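Local coordinates for F-actin-capping protein subunit alpha (Dictyostelium discoideum, PDB 4AKR) that caps the fast-growing barbed ends of actin filaments independently of calcium, blocking subunit exchange there without severing the filaments, at residues R115-D119 and A136-T140; S169-C173 and I228-E232; S179-N185 and K208-S214; G186-N191 and L202-K208. One frame throughout, in Å; residues are numbered along the deposited sequence.

How the contacts relate
All four contacts reach the five-stranded antiparallel sheet that runs in chain order from strand 134-142 to strand 198-213. Contact 1 comes first along the chain and lays helix 112-129 over one outermost strand. Contact 2 sets the long helix 217-248 against the central strand 163-175, its centre about 14 Å from that of contact 1; F118 touches C173 between them. Contacts 3 and 4 zip together one hairpin, strands 181-194 and 198-213; they share K208, and their centres lie about 20 Å apart. Both fall, in sequence, between the two segments of contact 2. Two helices thus pack on a sheet whose last strand pairs onward with another protein chain.

Contact 1: residues R115-D119 and A136-T140; sequences RAAFD and AVYGT
R115-D119 and A136-T140 run nearly antiparallel, their short axes 160° apart and 8.2 Å at closest approach, and the CA atoms of R115 and G139 lie 5.5 Å from each other. This is a helix laid on a beta sheet: one turn of helix 112-129 lies along strand 134-142, which is outermost in the five-stranded sheet of this chain. R115 supplies the polar grip. With CG anti to the backbone N (chi1 -163°) and the chain bent at chi3, CG and CD pass close over the backbone of Y138 and G139, where a CB on G139 would probably come too near R115 CG, and NH1 turns back to the strand. R115 NH1 donates to V137 O over 2.9 Å, a bent bond whose donor stands tilted from the carbonyl plane. A straighter bond, part of a salt bridge, joins R115 NH1 to D119 OD2 at 2.9 Å; the oxygen lies in the guanidinium plane, while NH1 sits above the carboxylate plane. E112 holds NE by a second salt bridge. V137 makes the apolar part of the contact, its CG1 set 4.1 Å from F118 CB, whereas the F118 ring leads away to A221 and A224 of helix 217-248. The other branch, V137 CG2, lies 3.6 Å from D119 OD1. One water ties the carboxylate to the strand, accepting from V137 N at 2.8 Å and donating to D119 OD2 at 3.0 Å.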
# COMPACT_ATOMS: atom_id res chain seq x y z
N ARG A 115 30.00 18.09 13.90
CA ARG A 115 28.67 18.21 13.34
C ARG A 115 28.75 19.08 12.08
O ARG A 115 28.18 18.72 11.04
CB ARG A 115 27.72 18.84 14.36
CG ARG A 115 26.24 18.65 14.02
CD ARG A 115 25.40 19.77 14.59
NE ARG A 115 25.77 21.04 13.98
CZ ARG A 115 25.45 21.39 12.74
NH1 ARG A 115 24.72 20.59 11.97
NH2 ARG A 115 25.90 22.53 12.25
N ALA A 116 29.47 20.20 12.16
CA ALA A 116 29.60 21.13 11.03
C ALA A 116 30.31 20.49 9.84
O ALA A 116 29.92 20.70 8.70
CB ALA A 116 30.35 22.40 11.47
N ALA A 117 31.36 19.73 10.11
CA ALA A 117 32.07 19.05 9.03
C ALA A 117 31.14 18.02 8.38
O ALA A 117 31.16 17.84 7.17
CB ALA A 117 33.31 18.37 9.56
N PHE A 118 30.31 17.35 9.17
CA PHE A 118 29.37 16.38 8.60
C PHE A 118 28.25 17.09 7.84
O PHE A 118 27.80 16.63 6.79
CB PHE A 118 28.73 15.50 9.69
CG PHE A 118 29.55 14.29 10.06
CD1 PHE A 118 30.81 14.43 10.65
CD2 PHE A 118 29.06 13.01 9.82
CE1 PHE A 118 31.56 13.31 11.00
CE2 PHE A 118 29.81 11.87 10.17
CZ PHE A 118 31.06 12.02 10.76
N ASP A 119 27.81 18.21 8.38
CA ASP A 119 26.74 18.97 7.76
C ASP A 119 27.10 19.40 6.33
O ASP A 119 26.26 19.33 5.44
CB ASP A 119 26.37 20.18 8.62
CG ASP A 119 24.94 20.62 8.42
OD1 ASP A 119 24.32 20.16 7.44
OD2 ASP A 119 24.43 21.42 9.24
N ALA A 136 19.14 17.30 7.56
CA ALA A 136 19.30 17.74 8.93
C ALA A 136 20.39 16.91 9.61
O ALA A 136 20.34 15.68 9.59
CB ALA A 136 17.98 17.61 9.68
N VAL A 137 21.37 17.58 10.20
CA VAL A 137 22.47 16.92 10.88
C VAL A 137 22.56 17.38 12.33
O VAL A 137 22.76 18.56 12.61
CB VAL A 137 23.81 17.19 10.16
CG1 VAL A 137 24.94 16.40 10.83
CG2 VAL A 137 23.70 16.82 8.69
N TYR A 138 22.41 16.43 13.24
CA TYR A 138 22.45 16.69 14.67
C TYR A 138 23.71 16.09 15.28
O TYR A 138 24.33 15.22 14.70
CB TYR A 138 21.22 16.06 15.33
CG TYR A 138 19.91 16.42 14.67
CD1 TYR A 138 19.33 17.67 14.87
CD2 TYR A 138 19.24 15.50 13.86
CE1 TYR A 138 18.09 17.99 14.29
CE2 TYR A 138 18.01 15.81 13.27
CZ TYR A 138 17.44 17.05 13.49
OH TYR A 138 16.20 17.34 12.96
N GLY A 139 24.08 16.57 16.47
CA GLY A 139 25.26 16.05 17.13
C GLY A 139 25.07 15.97 18.63
O GLY A 139 24.30 16.75 19.21
N THR A 140 25.76 15.04 19.27
CA THR A 140 25.67 14.88 20.72
C THR A 140 26.76 13.95 21.24
O THR A 140 27.25 13.08 20.51
CB THR A 140 24.31 14.30 21.13
OG1 THR A 140 24.19 14.30 22.55
CG2 THR A 140 24.17 12.87 20.63
O HOH W 1 21.69 20.33 9.63

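Contact 2: residues S169-C173 and I228-E232; sequences SVWTC and IGKAE
W171 and I228 form the centre of this helix-on-sheet contact, in which the indole is the broad bump and the branches of I228 fill the ground over one of its faces. CG2 of I228 stands 3.5 Å from the centroid of the five-membered ring of W171, nearly on the ring normal, a CH-pi contact. I228 CG1 lies 3.7 Å from W171 CE3, and so takes up the six-membered part, while CD1 reaches on into the hollow between W171 CB and C173 SG. The far corner of the indole, W171 CH2, meets A231 CB at 3.8 Å, an oblique approach. From the opposite face G186 CA comes within 3.4 Å of W171 CE3, so the ring is clamped between helix and sheet. Its edge is fixed by polar contact: W171 NE1 donates to E232 OE2 over 2.8 Å, nearly straight at 164° and in the ring plane. S169 OG gives E232 OE2 a second bond, also 2.8 Å, from the other face of the carboxylate plane. The second oxygen, OE1, is held by the hydroxyls of Y125 and Y130, so both oxygens of this buried carboxylate have partners. Replacing W171 by a leucine would take away the indole N-H and would probably cost E232 OE2 one of its two donors while opening a gap between I228 and G186. The axes of segments 169-173 and 228-232 lie at 142°, 11.4 Å apart at closest approach; the first belongs to strand 163-175, flanked by strands 145-158 and 181-194, the second to helix 217-248.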
# COMPACT_ATOMS: atom_id res chain seq x y z
N SER A 169 15.87 8.63 4.86
CA SER A 169 17.15 8.03 5.22
C SER A 169 17.58 8.62 6.55
O SER A 169 17.56 9.84 6.74
CB SER A 169 18.23 8.34 4.18
OG SER A 169 18.05 7.61 2.98
N VAL A 170 17.94 7.75 7.49
CA VAL A 170 18.42 8.20 8.80
C VAL A 170 19.68 7.40 9.10
O VAL A 170 19.61 6.19 9.36
CB VAL A 170 17.38 7.96 9.92
CG1 VAL A 170 17.99 8.28 11.27
CG2 VAL A 170 16.14 8.84 9.69
N TRP A 171 20.82 8.08 9.01
CA TRP A 171 22.12 7.46 9.28
C TRP A 171 22.68 7.98 10.58
O TRP A 171 22.85 9.20 10.76
CB TRP A 171 23.12 7.75 8.16
CG TRP A 171 22.88 6.98 6.90
CD1 TRP A 171 22.06 7.33 5.87
CD2 TRP A 171 23.41 5.69 6.58
NE1 TRP A 171 22.04 6.33 4.92
CE2 TRP A 171 22.86 5.31 5.34
CE3 TRP A 171 24.29 4.81 7.23
CZ2 TRP A 171 23.16 4.09 4.72
CZ3 TRP A 171 24.59 3.60 6.62
CH2 TRP A 171 24.03 3.25 5.38
N THR A 172 23.00 7.07 11.47
CA THR A 172 23.55 7.42 12.77
C THR A 172 25.01 7.02 12.79
O THR A 172 25.33 5.84 12.70
CB THR A 172 22.81 6.69 13.87
OG1 THR A 172 21.42 7.03 13.78
CG2 THR A 172 23.35 7.07 15.23
N CYS A 173 25.89 8.01 12.90
CA CYS A 173 27.33 7.78 12.89
C CYS A 173 27.99 8.01 14.25
O CYS A 173 27.97 9.12 14.78
CB CYS A 173 27.98 8.68 11.85
SG CYS A 173 27.03 8.78 10.31
N ILE A 228 28.51 5.86 3.30
CA ILE A 228 27.05 5.99 3.29
C ILE A 228 26.50 6.07 1.86
O ILE A 228 25.50 5.43 1.54
CB ILE A 228 26.59 7.25 4.07
CG1 ILE A 228 26.74 7.01 5.57
CG2 ILE A 228 25.15 7.59 3.74
CD1 ILE A 228 26.42 8.24 6.40
N GLY A 229 27.15 6.86 1.00
CA GLY A 229 26.70 7.01 -0.37
C GLY A 229 26.80 5.75 -1.20
O GLY A 229 26.01 5.51 -2.12
N LYS A 230 27.80 4.93 -0.88
CA LYS A 230 28.03 3.68 -1.58
C LYS A 230 26.95 2.69 -1.16
O LYS A 230 26.37 2.00 -1.99
CB LYS A 230 29.41 3.12 -1.21
CG LYS A 230 29.80 1.88 -2.00
CD LYS A 230 30.51 0.86 -1.11
CE LYS A 230 30.87 -0.41 -1.87
NZ LYS A 230 31.91 -0.16 -2.91
N ALA A 231 26.69 2.63 0.14
CA ALA A 231 25.66 1.74 0.66
C ALA A 231 24.31 2.04 0.02
O ALA A 231 23.61 1.12 -0.42
CB ALA A 231 25.56 1.88 2.17
N GLU A 232 23.94 3.32 -0.06
CA GLU A 232 22.67 3.73 -0.65
C GLU A 232 22.61 3.48 -2.16
O GLU A 232 21.55 3.17 -2.71
CB GLU A 232 22.36 5.20 -0.35
CG GLU A 232 22.18 5.50 1.14
CD GLU A 232 21.37 6.77 1.41
OE1 GLU A 232 21.39 7.70 0.57
OE2 GLU A 232 20.73 6.84 2.48

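Contact 3: residues S179-N185 and K208-S214; sequences SGNVTSN and KQTTSPS
N181 to N185 pair residue by residue with P213 to Q209 in antiparallel register, forming part of the beta hairpin made by strands 181-194 and 198-213. Backbone bonds come first. The hydrogen-bonded pair S184 and T210 closes with S184 N to T210 O at 3.0 Å and T210 N to S184 O at 2.8 Å. V182 and S212 form the next such pair, with S212 N 3.1 Å from V182 O. Beyond the last bridge, S214 N donates to G180 O at 2.9 Å; the positive phi of G180 (80°) favours glycine at this point. Side-chain polar contact on the exposed face belongs to N185 and Q209, which lie side by side with their amide planes 36° apart. N185 ND2 donates to a lone pair of Q209 OE1, in the carbonyl plane, over 2.9 Å. Methyl groups add van der Waals contacts to amides: T183 CG2 rests against the Q209 amide on that face, and T211 CG2 touches N181 CB and OD1. On the buried face V182 CG2 lies 3.9 Å from S214 CB, and S214 OG turns to K176 O. Here T210 and S212 also look toward helix 217-248, where A227 and A231 meet T210 and A224 meets S212. A bridging water completes this face. S212 OG, placed between its own backbone N and carbonyl carbon (chi1 45°), accepts from that water at 2.8 Å; the water also donates to V182 O at 2.8 Å, bonds S184 OG and weakly reaches T210 OG1.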
# COMPACT_ATOMS: atom_id res chain seq x y z
N SER A 179 40.63 9.04 16.23
CA SER A 179 41.16 7.72 15.91
C SER A 179 40.03 6.69 15.90
O SER A 179 38.89 7.00 16.26
CB SER A 179 42.19 7.31 16.96
OG SER A 179 41.58 7.27 18.24
N GLY A 180 40.37 5.47 15.50
CA GLY A 180 39.37 4.42 15.44
C GLY A 180 38.55 4.55 14.18
O GLY A 180 38.94 5.25 13.25
N ASN A 181 37.40 3.89 14.16
CA ASN A 181 36.52 3.92 12.99
C ASN A 181 35.21 4.56 13.35
O ASN A 181 34.86 4.67 14.52
CB ASN A 181 36.19 2.52 12.50
CG ASN A 181 37.38 1.79 11.95
OD1 ASN A 181 37.38 0.56 11.89
ND2 ASN A 181 38.40 2.53 11.53
N VAL A 182 34.47 4.93 12.31
CA VAL A 182 33.14 5.49 12.47
C VAL A 182 32.19 4.37 12.09
O VAL A 182 32.32 3.79 11.01
CB VAL A 182 32.89 6.67 11.51
CG1 VAL A 182 31.42 7.09 11.58
CG2 VAL A 182 33.81 7.83 11.87
N THR A 183 31.26 4.06 12.97
CA THR A 183 30.29 3.03 12.67
C THR A 183 28.99 3.74 12.32
O THR A 183 28.42 4.44 13.16
CB THR A 183 30.06 2.09 13.86
OG1 THR A 183 31.27 1.38 14.13
CG2 THR A 183 28.93 1.09 13.55
N SER A 184 28.54 3.58 11.08
CA SER A 184 27.31 4.22 10.62
C SER A 184 26.19 3.20 10.39
O SER A 184 26.33 2.28 9.57
CB SER A 184 27.59 4.98 9.31
OG SER A 184 28.66 5.89 9.48
N ASN A 185 25.10 3.37 11.12
CA ASN A 185 23.94 2.49 11.01
C ASN A 185 22.87 3.26 10.28
O ASN A 185 22.42 4.31 10.74
CB ASN A 185 23.41 2.09 12.39
CG ASN A 185 24.34 1.12 13.10
OD1 ASN A 185 24.56 1.23 14.31
ND2 ASN A 185 24.87 0.15 12.36
N LYS A 208 21.28 -0.92 7.17
CA LYS A 208 22.65 -1.19 6.75
C LYS A 208 23.64 -0.60 7.74
O LYS A 208 23.30 0.32 8.49
CB LYS A 208 22.92 -0.57 5.38
CG LYS A 208 22.04 -1.09 4.26
CD LYS A 208 22.46 -2.47 3.81
CE LYS A 208 21.63 -2.94 2.63
NZ LYS A 208 22.09 -4.27 2.12
N GLN A 209 24.85 -1.12 7.73
CA GLN A 209 25.90 -0.61 8.60
C GLN A 209 27.20 -0.54 7.81
O GLN A 209 27.58 -1.51 7.16
CB GLN A 209 26.11 -1.51 9.84
CG GLN A 209 27.33 -1.09 10.68
CD GLN A 209 27.55 -1.95 11.91
OE1 GLN A 209 26.82 -1.86 12.90
NE2 GLN A 209 28.56 -2.80 11.84
N THR A 210 27.87 0.60 7.87
CA THR A 210 29.13 0.77 7.17
C THR A 210 30.19 1.20 8.18
O THR A 210 29.87 1.53 9.33
CB THR A 210 29.05 1.85 6.07
OG1 THR A 210 28.78 3.12 6.66
CG2 THR A 210 27.95 1.52 5.08
N THR A 211 31.44 1.18 7.74
CA THR A 211 32.54 1.57 8.60
C THR A 211 33.56 2.40 7.83
O THR A 211 33.81 2.15 6.64
CB THR A 211 33.23 0.33 9.19
OG1 THR A 211 32.28 -0.42 9.96
CG2 THR A 211 34.39 0.73 10.09
N SER A 212 34.15 3.38 8.50
CA SER A 212 35.16 4.23 7.88
C SER A 212 36.06 4.87 8.94
O SER A 212 35.72 4.91 10.13
CB SER A 212 34.47 5.29 7.01
OG SER A 212 33.37 5.86 7.68
N PRO A 213 37.23 5.39 8.52
CA PRO A 213 38.22 6.02 9.40
C PRO A 213 37.77 7.27 10.18
O PRO A 213 37.11 8.15 9.64
CB PRO A 213 39.37 6.35 8.46
CG PRO A 213 39.21 5.38 7.34
CD PRO A 213 37.73 5.35 7.14
N SER A 214 38.16 7.33 11.44
CA SER A 214 37.86 8.47 12.30
C SER A 214 39.17 9.21 12.55
O SER A 214 39.97 8.79 13.38
CB SER A 214 37.27 8.01 13.63
OG SER A 214 37.16 9.10 14.53
O HOH W 2 31.05 4.68 8.63

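Contact 4: residues G186-N191 and L202-K208; sequences GKVQVN and LNTVTQK
T204 turns OG1 into the position between its own backbone N and carbonyl carbon (chi1 72°), which sets the hydroxyl beside V190, whose backbone N adds a weak bond to T204 OG1. On the other face Q189 and V205 lie side by side: Q189 CG stands anti to the carbonyl carbon (chi1 -83°), which brings Q189 CG alongside V205 CG2, 3.7 Å away. Cutting Q189 back to an alanine would probably leave V205 CG2 without the CG and NE2 atoms that now lie alongside it. V188 and T206 make a firm hydrogen-bonded pair, V188 N to T206 O at 2.8 Å and T206 N to V188 O at 2.9 Å. One water joins the threonines, 2.8 Å from T204 OG1 and 2.9 Å from T206 OG1; T206 OG1 also bonds the backbone of the other protein chain. Segments 186-191 and 202-208 run antiparallel, at 166°, as part of a beta hairpin whose strand 198-213 is outermost within this chain only. L202 to V205 pair onward with a strand of that other chain, giving the continuous intersubunit sheet characteristic of the capping protein heterodimer.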
# COMPACT_ATOMS: atom_id res chain seq x y z
N GLY A 186 22.47 2.72 9.13
CA GLY A 186 21.46 3.39 8.34
C GLY A 186 20.15 2.65 8.25
O GLY A 186 20.11 1.41 8.22
N LYS A 187 19.07 3.42 8.22
CA LYS A 187 17.73 2.87 8.09
C LYS A 187 17.04 3.68 6.98
O LYS A 187 16.78 4.87 7.14
CB LYS A 187 16.95 3.00 9.40
CG LYS A 187 15.53 2.49 9.30
CD LYS A 187 14.77 2.67 10.60
CE LYS A 187 13.38 2.11 10.50
NZ LYS A 187 12.62 2.27 11.77
N VAL A 188 16.78 3.02 5.86
CA VAL A 188 16.15 3.65 4.72
C VAL A 188 14.71 3.15 4.56
O VAL A 188 14.45 1.95 4.69
CB VAL A 188 16.92 3.34 3.43
CG1 VAL A 188 16.30 4.06 2.24
CG2 VAL A 188 18.37 3.74 3.58
N GLN A 189 13.78 4.05 4.29
CA GLN A 189 12.38 3.68 4.09
C GLN A 189 11.86 4.37 2.85
O GLN A 189 11.98 5.59 2.72
CB GLN A 189 11.51 4.08 5.28
CG GLN A 189 11.51 3.10 6.44
CD GLN A 189 10.63 3.56 7.59
OE1 GLN A 189 10.96 4.52 8.29
NE2 GLN A 189 9.50 2.89 7.78
N VAL A 190 11.27 3.59 1.94
CA VAL A 190 10.74 4.14 0.70
C VAL A 190 9.26 3.83 0.58
O VAL A 190 8.83 2.69 0.78
CB VAL A 190 11.48 3.56 -0.52
CG1 VAL A 190 11.03 4.26 -1.80
CG2 VAL A 190 12.98 3.71 -0.33
N ASN A 191 8.48 4.84 0.24
CA ASN A 191 7.04 4.68 0.11
C ASN A 191 6.50 5.27 -1.19
O ASN A 191 6.87 6.37 -1.57
CB ASN A 191 6.35 5.36 1.30
CG ASN A 191 6.78 4.79 2.63
OD1 ASN A 191 6.26 3.77 3.08
ND2 ASN A 191 7.75 5.44 3.26
N LEU A 202 3.96 0.71 -2.46
CA LEU A 202 5.28 0.10 -2.33
C LEU A 202 5.75 0.58 -0.96
O LEU A 202 5.62 1.77 -0.64
CB LEU A 202 6.23 0.60 -3.41
CG LEU A 202 7.72 0.24 -3.28
CD1 LEU A 202 7.94 -1.22 -3.59
CD2 LEU A 202 8.53 1.08 -4.24
N ASN A 203 6.25 -0.34 -0.14
CA ASN A 203 6.74 -0.02 1.21
C ASN A 203 8.04 -0.78 1.47
O ASN A 203 8.07 -2.01 1.43
CB ASN A 203 5.71 -0.43 2.27
CG ASN A 203 4.50 0.49 2.31
OD1 ASN A 203 4.58 1.63 2.77
ND2 ASN A 203 3.36 -0.01 1.83
N THR A 204 9.12 -0.05 1.73
CA THR A 204 10.40 -0.69 1.99
C THR A 204 11.04 -0.19 3.29
O THR A 204 10.82 0.94 3.71
CB THR A 204 11.40 -0.44 0.84
OG1 THR A 204 11.83 0.93 0.85
CG2 THR A 204 10.76 -0.75 -0.50
N VAL A 205 11.82 -1.07 3.90
CA VAL A 205 12.55 -0.78 5.13
C VAL A 205 13.84 -1.57 5.05
O VAL A 205 13.82 -2.80 5.03
CB VAL A 205 11.80 -1.24 6.40
CG1 VAL A 205 12.69 -1.06 7.62
CG2 VAL A 205 10.54 -0.42 6.58
N THR A 206 14.96 -0.86 4.99
CA THR A 206 16.27 -1.47 4.87
C THR A 206 17.21 -0.92 5.94
O THR A 206 17.22 0.28 6.19
CB THR A 206 16.90 -1.16 3.50
OG1 THR A 206 15.94 -1.42 2.47
CG2 THR A 206 18.11 -2.02 3.26
N GLN A 207 18.00 -1.80 6.56
CA GLN A 207 18.95 -1.40 7.58
C GLN A 207 20.33 -1.85 7.13
O GLN A 207 20.52 -3.01 6.74
CB GLN A 207 18.63 -2.03 8.92
CG GLN A 207 17.18 -1.90 9.35
CD GLN A 207 17.05 -1.63 10.83
OE1 GLN A 207 16.04 -1.97 11.44
NE2 GLN A 207 18.06 -0.99 11.41
N LYS A 208 21.28 -0.92 7.17
CA LYS A 208 22.65 -1.19 6.75
C LYS A 208 23.64 -0.60 7.74
O LYS A 208 23.30 0.32 8.49
CB LYS A 208 22.92 -0.57 5.38
CG LYS A 208 22.04 -1.09 4.26
CD LYS A 208 22.46 -2.47 3.81
CE LYS A 208 21.63 -2.94 2.63
NZ LYS A 208 22.09 -4.27 2.12
O HOH W 3 14.34 0.97 2.14